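Tryptophanyl-tRNA synthetase (Thermus thermophilus, PDB 2EL7) probably catalyses the ATP-dependent attachment of L-tryptophan to tRNA(Trp), as a homodimeric class I aminoacyl-tRNA synthetase. Local coordinates at residues M109-D114 with E149-H154; L157-A162 with P174-L179; Y246-D251 with F275-E280. All blocks are in the same frame, centred on the assembly; numbering follows the deposited sequence.

Contact 1. Residues M109-D114 with E149-H154; sequences MTQFKD and EDQVQH
Gln153 reaches across from near the start of helix 153-169, and its side-chain carbonyl grips Thr110 at the start of helix 110-115. Its chain is extended beyond CG and meets the Thr110 side chain at about a right angle. The backbone N of Thr110 gives OE1 of Gln153 a nearly straight bond (2.7 Å, 174°) that lies in the carbonyl plane. Thr110 OG1 donates to the same OE1 at 2.8 Å, coming from well above that plane. A bridging water, accepting from Gln111 N and donating to OE1 of Gln153 at 3.2 Å, adds a third link. Glu149 and Asp150, predicted to bind ATP, lie shortly before Gln153 in the chain.

Met109, the N-cap residue, makes the apolar part of the contact; its side chain also touches Pro130 of helix 124-139. A bend at chi3 (-66°) sets CE of Met109 3.8 Å from His154 N. The same CE is 3.9 Å from Gln153 CB.

One amide oxygen thus accepts directly from Thr110 N and Thr110 OG1 and reaches Gln111 N through the water. The helix start may make these N-H groups somewhat better donors to the oxygen that holds it.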
ATOM      1  N   MET A 109     -12.510  10.444   9.643  1.00 31.65           N
ATOM      2  CA  MET A 109     -12.446  11.355   8.504  1.00 31.86           C
ATOM      3  C   MET A 109     -13.874  11.447   8.005  1.00 34.09           C
ATOM      4  O   MET A 109     -14.572  10.433   7.901  1.00 30.17           O
ATOM      5  CB  MET A 109     -11.553  10.811   7.391  1.00 29.36           C
ATOM      6  CG  MET A 109     -10.087  10.643   7.801  1.00 41.10           C
ATOM      7  SD  MET A 109      -9.135  12.161   7.884  1.00 37.31           S
ATOM      8  CE  MET A 109      -9.117  12.647   6.104  1.00 26.56           C
ATOM      9  N   THR A 110     -14.303  12.668   7.717  1.00 26.18           N
ATOM     10  CA  THR A 110     -15.641  12.915   7.257  1.00 27.26           C
ATOM     11  C   THR A 110     -16.084  12.058   6.082  1.00 29.34           C
ATOM     12  O   THR A 110     -17.198  11.551   6.088  1.00 35.28           O
ATOM     13  CB  THR A 110     -15.812  14.373   6.855  1.00 30.35           C
ATOM     14  OG1 THR A 110     -15.397  15.205   7.932  1.00 29.77           O
ATOM     15  CG2 THR A 110     -17.270  14.672   6.525  1.00 27.92           C
ATOM     16  N   GLN A 111     -15.229  11.888   5.079  1.00 34.16           N
ATOM     17  CA  GLN A 111     -15.643  11.124   3.911  1.00 34.45           C
ATOM     18  C   GLN A 111     -15.936   9.690   4.246  1.00 31.50           C
ATOM     19  O   GLN A 111     -17.005   9.183   3.917  1.00 37.14           O
ATOM     20  CB  GLN A 111     -14.611  11.221   2.776  1.00 36.77           C
ATOM     21  CG  GLN A 111     -14.701  12.543   2.020  1.00 50.96           C
ATOM     22  CD  GLN A 111     -14.323  12.425   0.535  1.00 66.54           C
ATOM     23  OE1 GLN A 111     -14.731  11.480  -0.159  1.00 77.38           O
ATOM     24  NE2 GLN A 111     -13.570  13.397   0.038  1.00 52.12           N
ATOM     25  N   PHE A 112     -14.995   9.030   4.908  1.00 33.96           N
ATOM     26  CA  PHE A 112     -15.192   7.640   5.294  1.00 29.27           C
ATOM     27  C   PHE A 112     -16.448   7.466   6.146  1.00 32.98           C
ATOM     28  O   PHE A 112     -17.233   6.546   5.922  1.00 39.92           O
ATOM     29  CB  PHE A 112     -13.996   7.123   6.092  1.00 21.52           C
ATOM     30  CG  PHE A 112     -14.272   5.831   6.804  1.00 24.32           C
ATOM     31  CD1 PHE A 112     -14.268   4.619   6.107  1.00 22.33           C
ATOM     32  CD2 PHE A 112     -14.555   5.823   8.161  1.00 16.53           C
ATOM     33  CE1 PHE A 112     -14.539   3.427   6.756  1.00 26.04           C
ATOM     34  CE2 PHE A 112     -14.833   4.621   8.835  1.00 26.06           C
ATOM     35  CZ  PHE A 112     -14.824   3.422   8.132  1.00 28.49           C
ATOM     36  N   LYS A 113     -16.620   8.360   7.116  1.00 32.91           N
ATOM     37  CA  LYS A 113     -17.737   8.332   8.049  1.00 27.87           C
ATOM     38  C   LYS A 113     -19.107   8.417   7.390  1.00 29.99           C
ATOM     39  O   LYS A 113     -20.026   7.693   7.768  1.00 30.89           O
ATOM     40  CB  LYS A 113     -17.582   9.472   9.057  1.00 32.69           C
ATOM     41  CG  LYS A 113     -18.651   9.494  10.138  1.00 40.39           C
ATOM     42  CD  LYS A 113     -19.044  10.908  10.463  1.00 38.59           C
ATOM     43  CE  LYS A 113     -20.043  11.435   9.478  1.00 38.08           C
ATOM     44  NZ  LYS A 113     -20.292  12.895   9.617  1.00 28.27           N
ATOM     45  N   ASP A 114     -19.251   9.317   6.423  1.00 35.74           N
ATOM     46  CA  ASP A 114     -20.527   9.475   5.728  1.00 44.57           C
ATOM     47  C   ASP A 114     -20.879   8.256   4.890  1.00 51.26           C
ATOM     48  O   ASP A 114     -22.046   7.882   4.798  1.00 64.83           O
ATOM     49  CB  ASP A 114     -20.518  10.702   4.813  1.00 36.69           C
ATOM     50  CG  ASP A 114     -20.575  12.018   5.582  1.00 49.83           C
ATOM     51  OD1 ASP A 114     -21.095  12.033   6.716  1.00 45.32           O
ATOM     52  OD2 ASP A 114     -20.121  13.051   5.044  1.00 49.03           O
ATOM     53  N   GLU A 149     -13.226  23.465  -0.398  1.00 46.27           N
ATOM     54  CA  GLU A 149     -13.307  23.689   1.043  1.00 50.84           C
ATOM     55  C   GLU A 149     -13.671  22.453   1.870  1.00 51.00           C
ATOM     56  O   GLU A 149     -13.302  22.346   3.035  1.00 54.12           O
ATOM     57  CB  GLU A 149     -14.274  24.842   1.352  1.00 59.76           C
ATOM     58  CG  GLU A 149     -15.464  24.956   0.403  1.00 75.46           C
ATOM     59  CD  GLU A 149     -16.436  26.063   0.812  1.00 83.92           C
ATOM     60  OE1 GLU A 149     -17.381  26.354   0.039  1.00 87.70           O
ATOM     61  OE2 GLU A 149     -16.255  26.638   1.913  1.00 86.12           O
ATOM     62  N   ASP A 150     -14.378  21.507   1.276  1.00 49.62           N
ATOM     63  CA  ASP A 150     -14.754  20.315   2.015  1.00 53.44           C
ATOM     64  C   ASP A 150     -13.749  19.187   1.820  1.00 54.32           C
ATOM     65  O   ASP A 150     -14.113  18.016   1.904  1.00 63.45           O
ATOM     66  CB  ASP A 150     -16.149  19.844   1.585  1.00 55.64           C
ATOM     67  CG  ASP A 150     -16.269  19.671   0.074  1.00 62.25           C
ATOM     68  OD1 ASP A 150     -17.327  19.178  -0.388  1.00 68.58           O
ATOM     69  OD2 ASP A 150     -15.309  20.030  -0.651  1.00 60.14           O
ATOM     70  N   GLN A 151     -12.491  19.526   1.556  1.00 46.99           N
ATOM     71  CA  GLN A 151     -11.478  18.487   1.355  1.00 49.43           C
ATOM     72  C   GLN A 151     -10.165  18.837   1.996  1.00 44.33           C
ATOM     73  O   GLN A 151      -9.112  18.342   1.604  1.00 44.91           O
ATOM     74  CB  GLN A 151     -11.248  18.248  -0.121  1.00 43.66           C
ATOM     75  CG  GLN A 151     -12.519  17.993  -0.842  1.00 57.41           C
ATOM     76  CD  GLN A 151     -12.268  17.438  -2.190  1.00 49.62           C
ATOM     77  OE1 GLN A 151     -11.638  18.085  -3.028  1.00 51.49           O
ATOM     78  NE2 GLN A 151     -12.745  16.213  -2.419  1.00 56.25           N
ATOM     79  N   VAL A 152     -10.252  19.700   2.990  1.00 41.56           N
ATOM     80  CA  VAL A 152      -9.105  20.149   3.724  1.00 37.19           C
ATOM     81  C   VAL A 152      -8.608  19.061   4.688  1.00 38.59           C
ATOM     82  O   VAL A 152      -7.399  18.919   4.890  1.00 31.67           O
ATOM     83  CB  VAL A 152      -9.477  21.448   4.472  1.00 36.36           C
ATOM     84  CG1 VAL A 152      -8.392  21.841   5.463  1.00 46.85           C
ATOM     85  CG2 VAL A 152      -9.661  22.554   3.457  1.00 34.19           C
ATOM     86  N   GLN A 153      -9.536  18.280   5.256  1.00 39.44           N
ATOM     87  CA  GLN A 153      -9.183  17.216   6.206  1.00 34.37           C
ATOM     88  C   GLN A 153      -8.007  16.335   5.806  1.00 34.69           C
ATOM     89  O   GLN A 153      -7.141  16.045   6.640  1.00 28.20           O
ATOM     90  CB  GLN A 153     -10.387  16.310   6.503  1.00 33.11           C
ATOM     91  CG  GLN A 153     -11.139  16.682   7.758  1.00 33.23           C
ATOM     92  CD  GLN A 153     -11.814  15.498   8.446  1.00 41.99           C
ATOM     93  OE1 GLN A 153     -12.589  14.759   7.835  1.00 44.80           O
ATOM     94  NE2 GLN A 153     -11.523  15.322   9.731  1.00 38.62           N
ATOM     95  N   HIS A 154      -7.950  15.904   4.545  1.00 31.26           N
ATOM     96  CA  HIS A 154      -6.838  15.051   4.162  1.00 26.60           C
ATOM     97  C   HIS A 154      -5.521  15.823   4.071  1.00 24.68           C
ATOM     98  O   HIS A 154      -4.446  15.231   4.140  1.00 31.41           O
ATOM     99  CB  HIS A 154      -7.143  14.249   2.870  1.00 30.83           C
ATOM    100  CG  HIS A 154      -6.973  15.011   1.587  1.00 26.44           C
ATOM    101  ND1 HIS A 154      -7.900  15.927   1.125  1.00 31.20           N
ATOM    102  CD2 HIS A 154      -6.033  14.913   0.619  1.00 19.56           C
ATOM    103  CE1 HIS A 154      -7.542  16.346  -0.078  1.00 21.74           C
ATOM    104  NE2 HIS A 154      -6.412  15.744  -0.406  1.00 24.65           N
TER
HETATM  105  O   HOH W   1     -12.751  13.585   4.863  1.00 33.90           O

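Contact 2. Residues L157-A162 with P174-L179; sequences LTREIA and PEPQAL
Thr158 begins the contact with its methyl group: CG2 rests 3.5 Å from CG of the Pro176 ring, the two side chains crossing at about a right angle. CG2 stands anti to the backbone N (OG1 chi1 -54°), which turns the methyl to the proline and leaves OG1 beside the backbone to bond back to His154 O one turn earlier. Leu138 of helix 124-139 touches both Thr158 and Pro176, so this apolar patch has a third wall.

Arg159 follows and has the most surface buried by the contact. Its aliphatic part runs past Glu175 CB, with Arg159 CG lying 3.9 Å from it. A bend at chi3 (-68°) sets NE off the line of the chain, and the guanidinium turns its edge to the carbonyl of Pro176. NH2 of Arg159 donates to Pro176 O at 3.2 Å, with a nearly straight N-H...O angle of 164°; the bond lies close to the guanidinium plane and on a lone pair of the oxygen. NH2 also gives a bond to a water, which accepts as well from Ala178 N at 3.1 Å.

One turn on from Thr158, Ala162 presses CB against Pro174 O at 3.7 Å. The Glu175 carboxylate is 5.0 Å from Arg159 NE at its OE1, too far for a bridge, and OE1 pairs instead with Arg163.

The arrangement packs helix 153-169 against the lead-in to strand 177-179, within the beta-alpha-beta crossover whose first strand is 144-146. Chemically, a positive group satisfies a backbone carbonyl directly and an N-H through water just where the strand begins, while the neighbouring carboxylate may also temper its charge a little.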
ATOM      1  N   LEU A 157      -4.361  15.629   7.648  1.00 27.28           N
ATOM      2  CA  LEU A 157      -3.835  14.313   7.985  1.00 17.73           C
ATOM      3  C   LEU A 157      -2.407  14.232   7.486  1.00 19.86           C
ATOM      4  O   LEU A 157      -1.519  13.744   8.190  1.00 27.63           O
ATOM      5  CB  LEU A 157      -4.667  13.202   7.327  1.00 29.17           C
ATOM      6  CG  LEU A 157      -4.144  11.769   7.527  1.00 31.02           C
ATOM      7  CD1 LEU A 157      -4.360  11.352   8.973  1.00 18.76           C
ATOM      8  CD2 LEU A 157      -4.829  10.796   6.572  1.00 28.41           C
ATOM      9  N   THR A 158      -2.184  14.716   6.269  1.00 20.92           N
ATOM     10  CA  THR A 158      -0.862  14.700   5.654  1.00 15.81           C
ATOM     11  C   THR A 158       0.179  15.453   6.483  1.00 27.77           C
ATOM     12  O   THR A 158       1.315  14.961   6.644  1.00 27.76           O
ATOM     13  CB  THR A 158      -0.932  15.290   4.237  1.00 21.85           C
ATOM     14  OG1 THR A 158      -1.937  14.585   3.497  1.00 24.56           O
ATOM     15  CG2 THR A 158       0.408  15.151   3.497  1.00 21.59           C
ATOM     16  N   ARG A 159      -0.182  16.620   7.025  1.00 16.05           N
ATOM     17  CA  ARG A 159       0.776  17.382   7.838  1.00 23.20           C
ATOM     18  C   ARG A 159       1.048  16.616   9.128  1.00 23.73           C
ATOM     19  O   ARG A 159       2.183  16.532   9.577  1.00 33.89           O
ATOM     20  CB  ARG A 159       0.273  18.800   8.189  1.00 15.39           C
ATOM     21  CG  ARG A 159       0.078  19.754   7.012  1.00 30.63           C
ATOM     22  CD  ARG A 159      -0.101  21.212   7.490  1.00 42.23           C
ATOM     23  NE  ARG A 159      -1.353  21.404   8.202  1.00 36.97           N
ATOM     24  CZ  ARG A 159      -2.478  21.836   7.644  1.00 50.10           C
ATOM     25  NH1 ARG A 159      -3.576  21.963   8.385  1.00 58.30           N
ATOM     26  NH2 ARG A 159      -2.506  22.170   6.356  1.00 53.05           N
ATOM     27  N   GLU A 160       0.010  16.050   9.725  1.00 25.09           N
ATOM     28  CA  GLU A 160       0.204  15.288  10.945  1.00 33.87           C
ATOM     29  C   GLU A 160       1.207  14.162  10.706  1.00 29.52           C
ATOM     30  O   GLU A 160       2.087  13.942  11.527  1.00 32.92           O
ATOM     31  CB  GLU A 160      -1.140  14.729  11.459  1.00 35.98           C
ATOM     32  CG  GLU A 160      -1.895  15.714  12.382  1.00 47.93           C
ATOM     33  CD  GLU A 160      -3.363  15.344  12.619  1.00 52.25           C
ATOM     34  OE1 GLU A 160      -4.119  16.188  13.157  1.00 63.05           O
ATOM     35  OE2 GLU A 160      -3.768  14.216  12.267  1.00 63.04           O
ATOM     36  N   ILE A 161       1.069  13.469   9.576  1.00 25.39           N
ATOM     37  CA  ILE A 161       1.949  12.368   9.212  1.00 23.91           C
ATOM     38  C   ILE A 161       3.365  12.867   8.948  1.00 28.54           C
ATOM     39  O   ILE A 161       4.337  12.207   9.294  1.00 31.02           O
ATOM     40  CB  ILE A 161       1.402  11.603   7.942  1.00 30.33           C
ATOM     41  CG1 ILE A 161       0.124  10.832   8.311  1.00 24.15           C
ATOM     42  CG2 ILE A 161       2.441  10.626   7.401  1.00 23.37           C
ATOM     43  CD1 ILE A 161      -0.527  10.167   7.159  1.00 13.88           C
ATOM     44  N   ALA A 162       3.486  14.043   8.352  1.00 23.97           N
ATOM     45  CA  ALA A 162       4.797  14.583   8.074  1.00 19.91           C
ATOM     46  C   ALA A 162       5.505  14.886   9.384  1.00 28.54           C
ATOM     47  O   ALA A 162       6.681  14.542   9.568  1.00 31.51           O
ATOM     48  CB  ALA A 162       4.677  15.832   7.238  1.00 20.36           C
ATOM     49  N   PRO A 174       7.911  18.245   3.971  1.00 26.70           N
ATOM     50  CA  PRO A 174       7.355  19.573   4.245  1.00 24.75           C
ATOM     51  C   PRO A 174       5.965  19.272   4.728  1.00 22.47           C
ATOM     52  O   PRO A 174       5.484  18.171   4.503  1.00 32.35           O
ATOM     53  CB  PRO A 174       7.328  20.226   2.862  1.00 20.22           C
ATOM     54  CG  PRO A 174       6.971  19.020   1.971  1.00 25.76           C
ATOM     55  CD  PRO A 174       7.952  17.985   2.521  1.00 22.49           C
ATOM     56  N   GLU A 175       5.331  20.226   5.394  1.00 30.24           N
ATOM     57  CA  GLU A 175       3.954  20.085   5.875  1.00 27.57           C
ATOM     58  C   GLU A 175       3.129  20.815   4.829  1.00 27.98           C
ATOM     59  O   GLU A 175       3.068  22.032   4.822  1.00 37.80           O
ATOM     60  CB  GLU A 175       3.788  20.766   7.234  1.00 30.23           C
ATOM     61  CG  GLU A 175       4.470  20.011   8.369  1.00 47.91           C
ATOM     62  CD  GLU A 175       4.358  20.709   9.705  1.00 40.09           C
ATOM     63  OE1 GLU A 175       3.222  21.020  10.117  1.00 50.15           O
ATOM     64  OE2 GLU A 175       5.409  20.941  10.343  1.00 47.16           O
ATOM     65  N   PRO A 176       2.484  20.083   3.929  1.00 28.23           N
ATOM     66  CA  PRO A 176       1.694  20.769   2.905  1.00 28.69           C
ATOM     67  C   PRO A 176       0.568  21.635   3.404  1.00 29.50           C
ATOM     68  O   PRO A 176      -0.040  21.354   4.435  1.00 29.10           O
ATOM     69  CB  PRO A 176       1.196  19.624   2.022  1.00 16.78           C
ATOM     70  CG  PRO A 176       1.152  18.487   2.968  1.00 27.54           C
ATOM     71  CD  PRO A 176       2.389  18.623   3.781  1.00 24.14           C
ATOM     72  N   GLN A 177       0.306  22.702   2.659  1.00 25.40           N
ATOM     73  CA  GLN A 177      -0.780  23.597   3.000  1.00 31.71           C
ATOM     74  C   GLN A 177      -1.832  23.549   1.906  1.00 31.04           C
ATOM     75  O   GLN A 177      -1.502  23.416   0.725  1.00 25.92           O
ATOM     76  CB  GLN A 177      -0.260  25.024   3.174  1.00 26.45           C
ATOM     77  CG  GLN A 177       0.279  25.291   4.567  1.00 51.81           C
ATOM     78  CD  GLN A 177       1.000  26.621   4.660  1.00 71.29           C
ATOM     79  OE1 GLN A 177       0.516  27.638   4.144  1.00 79.58           O
ATOM     80  NE2 GLN A 177       2.161  26.630   5.328  1.00 74.19           N
ATOM     81  N   ALA A 178      -3.094  23.627   2.313  1.00 26.77           N
ATOM     82  CA  ALA A 178      -4.211  23.619   1.388  1.00 25.79           C
ATOM     83  C   ALA A 178      -4.294  24.971   0.686  1.00 35.55           C
ATOM     84  O   ALA A 178      -4.032  26.020   1.291  1.00 34.57           O
ATOM     85  CB  ALA A 178      -5.493  23.363   2.133  1.00 27.40           C
ATOM     86  N   LEU A 179      -4.624  24.946  -0.600  1.00 35.58           N
ATOM     87  CA  LEU A 179      -4.784  26.177  -1.362  1.00 33.02           C
ATOM     88  C   LEU A 179      -6.239  26.198  -1.788  1.00 36.04           C
ATOM     89  O   LEU A 179      -6.652  25.395  -2.635  1.00 34.01           O
ATOM     90  CB  LEU A 179      -3.892  26.191  -2.609  1.00 34.06           C
ATOM     91  CG  LEU A 179      -4.072  27.360  -3.598  1.00 36.20           C
ATOM     92  CD1 LEU A 179      -3.743  28.677  -2.890  1.00 22.34           C
ATOM     93  CD2 LEU A 179      -3.152  27.172  -4.815  1.00 24.41           C
TER
HETATM   94  O   HOH W   2      -4.176  24.191   5.175  1.00 28.13           O

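Contact 3. Residues Y246-D251 with F275-E280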
ATOM      1  N   TYR A 246     -20.741  34.969 -16.599  1.00 46.54           N
ATOM      2  CA  TYR A 246     -19.521  34.190 -16.742  1.00 37.13           C
ATOM      3  C   TYR A 246     -18.869  34.351 -18.104  1.00 39.91           C
ATOM      4  O   TYR A 246     -17.646  34.354 -18.198  1.00 40.33           O
ATOM      5  CB  TYR A 246     -19.828  32.708 -16.575  1.00 36.41           C
ATOM      6  CG  TYR A 246     -20.370  32.284 -15.225  1.00 36.09           C
ATOM      7  CD1 TYR A 246     -21.024  31.059 -15.089  1.00 32.71           C
ATOM      8  CD2 TYR A 246     -20.191  33.069 -14.082  1.00 29.90           C
ATOM      9  CE1 TYR A 246     -21.480  30.619 -13.859  1.00 38.03           C
ATOM     10  CE2 TYR A 246     -20.662  32.637 -12.832  1.00 21.87           C
ATOM     11  CZ  TYR A 246     -21.303  31.412 -12.733  1.00 36.52           C
ATOM     12  OH  TYR A 246     -21.804  30.964 -11.520  1.00 46.11           O
ATOM     13  N   PHE A 247     -19.681  34.497 -19.154  1.00 37.94           N
ATOM     14  CA  PHE A 247     -19.161  34.560 -20.521  1.00 33.04           C
ATOM     15  C   PHE A 247     -19.335  35.763 -21.433  1.00 44.33           C
ATOM     16  O   PHE A 247     -19.001  35.672 -22.617  1.00 37.84           O
ATOM     17  CB  PHE A 247     -19.679  33.354 -21.279  1.00 29.47           C
ATOM     18  CG  PHE A 247     -19.507  32.085 -20.540  1.00 31.29           C
ATOM     19  CD1 PHE A 247     -20.582  31.522 -19.846  1.00 17.28           C
ATOM     20  CD2 PHE A 247     -18.253  31.480 -20.476  1.00 22.35           C
ATOM     21  CE1 PHE A 247     -20.414  30.383 -19.099  1.00 24.06           C
ATOM     22  CE2 PHE A 247     -18.063  30.328 -19.723  1.00 25.76           C
ATOM     23  CZ  PHE A 247     -19.144  29.772 -19.028  1.00 27.68           C
ATOM     24  N   ALA A 248     -19.864  36.870 -20.921  1.00 48.53           N
ATOM     25  CA  ALA A 248     -20.057  38.048 -21.752  1.00 41.05           C
ATOM     26  C   ALA A 248     -19.630  39.270 -20.962  1.00 42.37           C
ATOM     27  O   ALA A 248     -19.802  39.316 -19.738  1.00 49.60           O
ATOM     28  CB  ALA A 248     -21.512  38.161 -22.174  1.00 39.78           C
ATOM     29  N   PRO A 249     -19.079  40.286 -21.652  1.00 42.68           N
ATOM     30  CA  PRO A 249     -18.609  41.523 -21.019  1.00 44.40           C
ATOM     31  C   PRO A 249     -19.625  42.228 -20.121  1.00 49.37           C
ATOM     32  O   PRO A 249     -20.831  42.157 -20.361  1.00 50.15           O
ATOM     33  CB  PRO A 249     -18.163  42.371 -22.212  1.00 44.54           C
ATOM     34  CG  PRO A 249     -18.993  41.855 -23.352  1.00 39.37           C
ATOM     35  CD  PRO A 249     -19.019  40.385 -23.124  1.00 40.81           C
ATOM     36  N   LYS A 250     -19.128  42.886 -19.072  1.00 53.39           N
ATOM     37  CA  LYS A 250     -19.986  43.611 -18.124  1.00 55.64           C
ATOM     38  C   LYS A 250     -20.966  44.524 -18.861  1.00 49.47           C
ATOM     39  O   LYS A 250     -22.177  44.368 -18.748  1.00 50.37           O
ATOM     40  CB  LYS A 250     -19.146  44.488 -17.185  1.00 65.68           C
ATOM     41  CG  LYS A 250     -17.933  43.828 -16.555  1.00 73.31           C
ATOM     42  CD  LYS A 250     -17.147  44.867 -15.730  1.00 83.18           C
ATOM     43  CE  LYS A 250     -15.857  44.290 -15.133  1.00 87.88           C
ATOM     44  NZ  LYS A 250     -16.089  43.154 -14.187  1.00 78.51           N
ATOM     45  N   ASP A 251     -20.422  45.485 -19.606  1.00 47.68           N
ATOM     46  CA  ASP A 251     -21.221  46.437 -20.362  1.00 46.11           C
ATOM     47  C   ASP A 251     -22.448  45.796 -20.989  1.00 51.45           C
ATOM     48  O   ASP A 251     -23.581  46.203 -20.717  1.00 49.46           O
ATOM     49  CB  ASP A 251     -20.360  47.093 -21.436  1.00 50.89           C
ATOM     50  CG  ASP A 251     -19.488  48.214 -20.878  1.00 68.76           C
ATOM     51  OD1 ASP A 251     -18.937  48.054 -19.762  1.00 71.23           O
ATOM     52  OD2 ASP A 251     -19.346  49.258 -21.554  1.00 70.52           O
ATOM     53  N   PHE A 275     -25.702  31.742 -25.461  1.00 35.01           N
ATOM     54  CA  PHE A 275     -25.193  30.656 -26.274  1.00 31.96           C
ATOM     55  C   PHE A 275     -23.991  31.098 -27.112  1.00 45.09           C
ATOM     56  O   PHE A 275     -22.895  30.545 -26.971  1.00 47.19           O
ATOM     57  CB  PHE A 275     -26.306  30.139 -27.186  1.00 36.38           C
ATOM     58  CG  PHE A 275     -25.886  29.016 -28.086  1.00 28.68           C
ATOM     59  CD1 PHE A 275     -25.638  27.750 -27.573  1.00 35.10           C
ATOM     60  CD2 PHE A 275     -25.732  29.225 -29.450  1.00 37.46           C
ATOM     61  CE1 PHE A 275     -25.244  26.709 -28.406  1.00 32.28           C
ATOM     62  CE2 PHE A 275     -25.337  28.185 -30.299  1.00 38.24           C
ATOM     63  CZ  PHE A 275     -25.092  26.923 -29.770  1.00 35.79           C
ATOM     64  N   ASP A 276     -24.180  32.094 -27.974  1.00 44.35           N
ATOM     65  CA  ASP A 276     -23.075  32.563 -28.811  1.00 50.61           C
ATOM     66  C   ASP A 276     -21.804  32.848 -28.010  1.00 46.79           C
ATOM     67  O   ASP A 276     -20.695  32.469 -28.422  1.00 37.82           O
ATOM     68  CB  ASP A 276     -23.462  33.831 -29.597  1.00 47.14           C
ATOM     69  CG  ASP A 276     -24.604  33.592 -30.557  1.00 53.29           C
ATOM     70  OD1 ASP A 276     -24.657  32.472 -31.119  1.00 48.56           O
ATOM     71  OD2 ASP A 276     -25.436  34.518 -30.753  1.00 47.97           O
ATOM     72  N   HIS A 277     -21.971  33.533 -26.880  1.00 44.37           N
ATOM     73  CA  HIS A 277     -20.840  33.885 -26.029  1.00 48.30           C
ATOM     74  C   HIS A 277     -20.266  32.646 -25.360  1.00 48.15           C
ATOM     75  O   HIS A 277     -19.057  32.541 -25.167  1.00 44.18           O
ATOM     76  CB  HIS A 277     -21.268  34.930 -24.992  1.00 39.06           C
ATOM     77  CG  HIS A 277     -21.270  36.330 -25.527  1.00 43.76           C
ATOM     78  ND1 HIS A 277     -20.215  37.202 -25.341  1.00 46.31           N
ATOM     79  CD2 HIS A 277     -22.164  36.986 -26.303  1.00 43.06           C
ATOM     80  CE1 HIS A 277     -20.463  38.332 -25.981  1.00 45.45           C
ATOM     81  NE2 HIS A 277     -21.637  38.227 -26.573  1.00 30.71           N
ATOM     82  N   LEU A 278     -21.133  31.695 -25.033  1.00 42.49           N
ATOM     83  CA  LEU A 278     -20.671  30.480 -24.404  1.00 37.15           C
ATOM     84  C   LEU A 278     -19.826  29.678 -25.388  1.00 31.43           C
ATOM     85  O   LEU A 278     -18.715  29.299 -25.052  1.00 37.22           O
ATOM     86  CB  LEU A 278     -21.853  29.655 -23.903  1.00 29.45           C
ATOM     87  CG  LEU A 278     -21.448  28.299 -23.343  1.00 32.40           C
ATOM     88  CD1 LEU A 278     -20.420  28.503 -22.239  1.00 41.99           C
ATOM     89  CD2 LEU A 278     -22.676  27.559 -22.840  1.00 36.54           C
ATOM     90  N   MET A 279     -20.346  29.449 -26.595  1.00 29.41           N
ATOM     91  CA  MET A 279     -19.643  28.694 -27.644  1.00 32.83           C
ATOM     92  C   MET A 279     -18.344  29.351 -28.069  1.00 40.42           C
ATOM     93  O   MET A 279     -17.403  28.678 -28.506  1.00 47.76           O
ATOM     94  CB  MET A 279     -20.509  28.531 -28.900  1.00 32.28           C
ATOM     95  CG  MET A 279     -21.730  27.629 -28.740  1.00 38.82           C
ATOM     96  SD  MET A 279     -21.357  26.138 -27.775  1.00 43.30           S
ATOM     97  CE  MET A 279     -20.100  25.382 -28.767  1.00 29.83           C
ATOM     98  N   GLU A 280     -18.288  30.667 -27.958  1.00 34.87           N
ATOM     99  CA  GLU A 280     -17.081  31.364 -28.336  1.00 36.50           C
ATOM    100  C   GLU A 280     -16.009  31.162 -27.264  1.00 41.37           C
ATOM    101  O   GLU A 280     -14.809  31.187 -27.558  1.00 43.26           O
ATOM    102  CB  GLU A 280     -17.377  32.862 -28.529  1.00 44.50           C
ATOM    103  CG  GLU A 280     -16.192  33.687 -29.046  1.00 37.62           C
ATOM    104  CD  GLU A 280     -15.483  33.010 -30.212  1.00 45.87           C
ATOM    105  OE1 GLU A 280     -16.179  32.497 -31.126  1.00 51.07           O
ATOM    106  OE2 GLU A 280     -14.231  32.994 -30.213  1.00 44.80           O
TER
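Phe247, at the end of helix 239-247, meets Leu278 of helix 267-294 with the face of its ring. From CB outward, the first neighbour is backbone: CB of Phe247 lies 4.0 Å from His277 O. CG is anti to its own carbonyl carbon (chi1 -48°), and from there on every ring atom meets the same methyl, Leu278 CD1. CG and CD2 of Phe247 are each 4.1 Å from Leu278 CD1. The far rim comes nearer, CE1 and CZ of Phe247 both lying 3.7 Å from Leu278 CD1. CD1 of Leu278 stands over the ring centre, 3.6 Å from the Phe247 centroid and only 10° off the normal, a well-centred CH-pi contact. The two side chains run side by side and point the same way. Tyr246 CB covers the opposite face, offset toward the rim.

The backbone beyond Phe247 turns to His277. ND1 of His277 gives Phe247 O a long, weak hydrogen bond (3.4 Å, 132°), the oxygen lying at the edge of the imidazole near its plane. Ala248 CB sits over one face of the His277 imidazole, offset toward the rim, at 3.9 Å from the centroid, and Pro249 CD approaches CE1 obliquely.

Phe247 also touches Ile16 and Leu20 of helix 16-33, Ile16 being in the predicted HIGH motif, while Leu278 packs on Ile213 of helix 210-218. An aromatic ring at a helix end therefore joins the helices after the KMSKS region to the nucleotide-binding fold, an arrangement consistent with the junction of the catalytic and helical domains in TrpRS-type class I synthetases.

Contacts 1, 2 and 3 follow one another along the chain, each closing before the next opens, and all lie in the part of the chain that belongs to the class I tRNA synthetase family. Contacts 1 and 2 are neighbours, with centres about 15 Å apart, and share helix 153-169: contact 1 uses its beginning against helix 110-115, contact 2 its next turns against the approach to strand 177-179. Contact 3 is remote, its centre about 36 Å from that of contact 1 and about 39 Å from that of contact 2, on the opposite side of the chain's centre from contact 2. The first two lie in the part of the fold that holds the predicted ATP and tryptophan sites; the third lies where the helices after the KMSKS region meet.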